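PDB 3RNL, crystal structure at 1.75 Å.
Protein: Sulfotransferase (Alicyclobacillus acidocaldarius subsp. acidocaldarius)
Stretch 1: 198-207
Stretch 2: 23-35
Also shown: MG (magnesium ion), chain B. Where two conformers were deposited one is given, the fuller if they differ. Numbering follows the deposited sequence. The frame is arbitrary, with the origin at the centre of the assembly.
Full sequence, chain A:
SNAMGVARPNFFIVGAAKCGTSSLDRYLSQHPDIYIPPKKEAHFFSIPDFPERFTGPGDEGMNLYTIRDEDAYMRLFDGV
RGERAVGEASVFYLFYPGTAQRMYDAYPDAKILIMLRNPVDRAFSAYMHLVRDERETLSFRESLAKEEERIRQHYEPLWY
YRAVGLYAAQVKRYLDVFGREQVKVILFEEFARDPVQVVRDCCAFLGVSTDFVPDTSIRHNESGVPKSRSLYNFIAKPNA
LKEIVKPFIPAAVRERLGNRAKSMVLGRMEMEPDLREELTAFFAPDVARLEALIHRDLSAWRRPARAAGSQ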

# COMPACT_ATOMS: atom_id res chain seq x y z
N VAL A 198 9.22 8.13 12.27
CA VAL A 198 8.07 7.37 11.81
C VAL A 198 8.24 5.88 12.11
O VAL A 198 7.32 5.22 12.57
CB VAL A 198 7.79 7.59 10.31
CG1 VAL A 198 6.69 6.63 9.82
CG2 VAL A 198 7.39 9.04 10.06
N VAL A 199 9.43 5.35 11.86
CA VAL A 199 9.69 3.95 12.20
C VAL A 199 9.51 3.69 13.70
O VAL A 199 8.91 2.69 14.10
CB VAL A 199 11.10 3.53 11.76
CG1 VAL A 199 11.49 2.20 12.39
CG2 VAL A 199 11.14 3.46 10.22
N ARG A 200 10.02 4.59 14.54
CA ARG A 200 9.84 4.43 15.98
C ARG A 200 8.36 4.50 16.40
O ARG A 200 7.95 3.78 17.31
CB ARG A 200 10.65 5.47 16.75
CG ARG A 200 12.13 5.18 16.73
CD ARG A 200 12.91 6.37 17.28
NE ARG A 200 14.26 6.00 17.65
CZ ARG A 200 15.17 6.86 18.10
NH1 ARG A 200 14.86 8.14 18.22
NH2 ARG A 200 16.38 6.44 18.44
N ASP A 201 7.59 5.37 15.75
CA ASP A 201 6.14 5.42 15.99
C ASP A 201 5.50 4.08 15.64
O ASP A 201 4.60 3.59 16.35
CB ASP A 201 5.48 6.51 15.13
CG ASP A 201 5.87 7.92 15.53
OD1 ASP A 201 6.40 8.12 16.65
OD2 ASP A 201 5.64 8.85 14.72
N CYS A 202 5.95 3.46 14.54
CA CYS A 202 5.41 2.15 14.16
C CYS A 202 5.78 1.10 15.19
O CYS A 202 5.00 0.20 15.48
CB CYS A 202 5.89 1.71 12.78
SG CYS A 202 5.24 2.70 11.44
N CYS A 203 6.99 1.19 15.74
CA CYS A 203 7.37 0.26 16.80
C CYS A 203 6.42 0.37 18.00
O CYS A 203 5.99 -0.65 18.55
CB CYS A 203 8.80 0.52 17.24
SG CYS A 203 10.03 0.15 15.94
N ALA A 204 6.12 1.59 18.41
CA ALA A 204 5.19 1.80 19.52
C ALA A 204 3.81 1.19 19.19
O ALA A 204 3.19 0.51 20.02
CB ALA A 204 5.06 3.29 19.82
N PHE A 205 3.34 1.44 17.98
CA PHE A 205 2.06 0.87 17.51
C PHE A 205 2.07 -0.66 17.57
O PHE A 205 1.10 -1.29 18.03
CB PHE A 205 1.81 1.35 16.08
CG PHE A 205 0.59 0.74 15.42
CD1 PHE A 205 -0.67 0.94 15.95
CD2 PHE A 205 0.72 0.01 14.25
CE1 PHE A 205 -1.81 0.40 15.31
CE2 PHE A 205 -0.41 -0.52 13.59
CZ PHE A 205 -1.66 -0.34 14.15
N LEU A 206 3.18 -1.26 17.13
CA LEU A 206 3.32 -2.72 17.08
C LEU A 206 3.63 -3.32 18.45
O LEU A 206 3.66 -4.53 18.60
CB LEU A 206 4.39 -3.14 16.07
CG LEU A 206 4.05 -2.77 14.61
CD1 LEU A 206 5.20 -3.09 13.65
CD2 LEU A 206 2.74 -3.46 14.16
N GLY A 207 3.90 -2.46 19.42
CA GLY A 207 4.18 -2.91 20.78
C GLY A 207 5.55 -3.56 20.92
O GLY A 207 5.72 -4.49 21.71
MG MG B . 13.99 -8.24 12.40
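Stretch 2, residues 23-35: SLDRYLSQHPDIY

Two helical segments distant in sequence can be joined by side-chain packing alone, and the contact between residues 23-35 and 198-207 of this sulfotransferase illustrates the principle. No hydrogen bond crosses between the stretches; they bury 383 Å² in total, and the contacts are mainly between apolar side chains. Stretch 2 enters as a helix whose axis approaches that of helix 198-206 to 10.3 Å, with an angle of 64° between their N-to-C directions (signed crossing angle -64°), and the contact continues beyond the helix, as far as Ile34 against Leu206. The nearest CA atoms across the stretches are those of Leu28 and Val199, 6.7 Å apart.

Ser23 stays clear of the partner. Leu24 points its CA-to-CB bond sideways, but its t, p rotamer brings CD1 to 4.2 Å from Cys202 SG and 4.3 Å from Val199 CG2. Asp25 and Arg26 are out of reach. At Tyr27 the side chain starts toward the partner, placing CB 3.6 Å from Val199 CG2, before its end leads away. One turn after Leu24, Leu28 contributes CD2, which lies 3.9 Å from Cys202 CB, 4.0 Å from Val199 CG1 and 4.5 Å from Cys203 SG.

Beyond the helix the chain changes conformation but keeps contact. His31, with its psi of 135°, opens a type I turn closed by Ile34 N bonding to His31 O at 3.2 Å. Its ring meets Cys203 obliquely, with CD2 3.5 Å from Cys203 SG, while ND1 accepts a hydrogen bond from Asp33 N at 2.9 Å. Magnesium binds the carbonyl oxygens of Ser29, His31 and Ile34, so one ion links Ser29 to both ends of the turn. Pro32 remains exposed. Ile34 then begins an extended segment, and its CD1 rests 4.1 Å from Leu206 CD1; Tyr35 continues the strand out of reach of stretch 1.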

# COMPACT_ATOMS: atom_id res chain seq x y z
N SER A 23 10.44 1.05 1.58
CA SER A 23 11.44 1.48 2.54
C SER A 23 10.98 1.20 3.97
O SER A 23 11.75 0.72 4.80
CB SER A 23 11.77 2.97 2.35
OG SER A 23 12.37 3.18 1.09
N LEU A 24 9.71 1.48 4.24
CA LEU A 24 9.19 1.24 5.58
C LEU A 24 9.39 -0.22 5.98
O LEU A 24 9.84 -0.54 7.09
CB LEU A 24 7.71 1.62 5.65
CG LEU A 24 7.04 1.35 7.00
CD1 LEU A 24 7.68 2.23 8.07
CD2 LEU A 24 5.54 1.61 6.90
N ASP A 25 9.02 -1.12 5.07
CA ASP A 25 9.21 -2.56 5.28
C ASP A 25 10.69 -2.87 5.59
O ASP A 25 11.00 -3.57 6.54
CB ASP A 25 8.70 -3.31 4.04
CG ASP A 25 9.03 -4.80 4.05
OD1 ASP A 25 10.00 -5.22 4.72
OD2 ASP A 25 8.32 -5.56 3.35
N ARG A 26 11.60 -2.33 4.77
CA ARG A 26 13.02 -2.56 4.97
C ARG A 26 13.49 -2.11 6.36
O ARG A 26 14.20 -2.82 7.07
CB ARG A 26 13.82 -1.85 3.86
CG ARG A 26 15.33 -2.00 3.98
CD ARG A 26 15.99 -1.76 2.62
NE ARG A 26 15.36 -0.64 1.91
CZ ARG A 26 15.75 0.63 2.03
NH1 ARG A 26 16.76 0.94 2.82
NH2 ARG A 26 15.12 1.58 1.34
N TYR A 27 13.06 -0.91 6.77
CA TYR A 27 13.45 -0.39 8.07
C TYR A 27 12.88 -1.20 9.24
O TYR A 27 13.58 -1.47 10.22
CB TYR A 27 13.03 1.07 8.22
CG TYR A 27 13.65 1.98 7.19
CD1 TYR A 27 14.86 1.65 6.57
CD2 TYR A 27 13.02 3.16 6.83
CE1 TYR A 27 15.42 2.50 5.62
CE2 TYR A 27 13.58 4.01 5.88
CZ TYR A 27 14.78 3.67 5.28
OH TYR A 27 15.33 4.51 4.34
N LEU A 28 11.60 -1.56 9.17
CA LEU A 28 10.99 -2.34 10.26
C LEU A 28 11.63 -3.71 10.39
O LEU A 28 11.82 -4.22 11.50
CB LEU A 28 9.49 -2.48 10.05
CG LEU A 28 8.72 -1.18 10.27
CD1 LEU A 28 7.26 -1.36 9.85
CD2 LEU A 28 8.79 -0.72 11.72
N SER A 29 11.96 -4.32 9.25
CA SER A 29 12.56 -5.65 9.22
C SER A 29 13.86 -5.69 10.01
O SER A 29 14.23 -6.73 10.55
CB SER A 29 12.83 -6.11 7.79
OG SER A 29 11.63 -6.23 7.05
N GLN A 30 14.55 -4.56 10.07
CA GLN A 30 15.83 -4.50 10.78
C GLN A 30 15.68 -4.64 12.30
O GLN A 30 16.64 -4.97 12.99
CB GLN A 30 16.55 -3.19 10.49
CG GLN A 30 16.92 -2.97 9.04
CD GLN A 30 17.48 -1.59 8.82
OE1 GLN A 30 17.86 -0.92 9.77
NE2 GLN A 30 17.53 -1.16 7.56
N HIS A 31 14.48 -4.36 12.81
CA HIS A 31 14.24 -4.43 14.26
C HIS A 31 14.36 -5.88 14.74
O HIS A 31 13.83 -6.78 14.11
CB HIS A 31 12.85 -3.87 14.57
CG HIS A 31 12.60 -3.58 16.03
ND1 HIS A 31 12.57 -4.57 16.99
CD2 HIS A 31 12.33 -2.42 16.68
CE1 HIS A 31 12.31 -4.03 18.17
NE2 HIS A 31 12.16 -2.72 18.01
N PRO A 32 15.07 -6.12 15.85
CA PRO A 32 15.25 -7.51 16.28
C PRO A 32 13.94 -8.22 16.68
O PRO A 32 13.91 -9.45 16.69
CB PRO A 32 16.21 -7.40 17.48
CG PRO A 32 16.05 -5.99 17.97
CD PRO A 32 15.77 -5.16 16.73
N ASP A 33 12.91 -7.46 17.05
CA ASP A 33 11.62 -8.00 17.46
C ASP A 33 10.56 -8.04 16.34
O ASP A 33 9.39 -8.28 16.61
CB ASP A 33 11.08 -7.27 18.69
CG ASP A 33 10.37 -8.19 19.67
OD1 ASP A 33 10.39 -9.43 19.48
OD2 ASP A 33 9.81 -7.66 20.64
N ILE A 34 10.95 -7.71 15.11
CA ILE A 34 10.01 -7.72 13.99
C ILE A 34 10.50 -8.64 12.88
O ILE A 34 11.67 -8.55 12.48
CB ILE A 34 9.87 -6.31 13.40
CG1 ILE A 34 9.37 -5.33 14.47
CG2 ILE A 34 8.92 -6.31 12.19
CD1 ILE A 34 9.26 -3.89 13.96
N TYR A 35 9.63 -9.50 12.36
CA TYR A 35 9.98 -10.33 11.20
C TYR A 35 9.02 -10.05 10.05
O TYR A 35 7.82 -10.06 10.24
CB TYR A 35 9.90 -11.82 11.52
CG TYR A 35 10.32 -12.65 10.32
CD1 TYR A 35 11.67 -12.93 10.09
CD2 TYR A 35 9.39 -13.12 9.41
CE1 TYR A 35 12.07 -13.66 9.00
CE2 TYR A 35 9.79 -13.87 8.30
CZ TYR A 35 11.13 -14.13 8.11
OH TYR A 35 11.56 -14.85 7.01
O HOH W 1 16.50 -8.03 12.70
O HOH W 2 14.46 -10.29 13.82
O HOH W 3 14.41 -10.06 10.61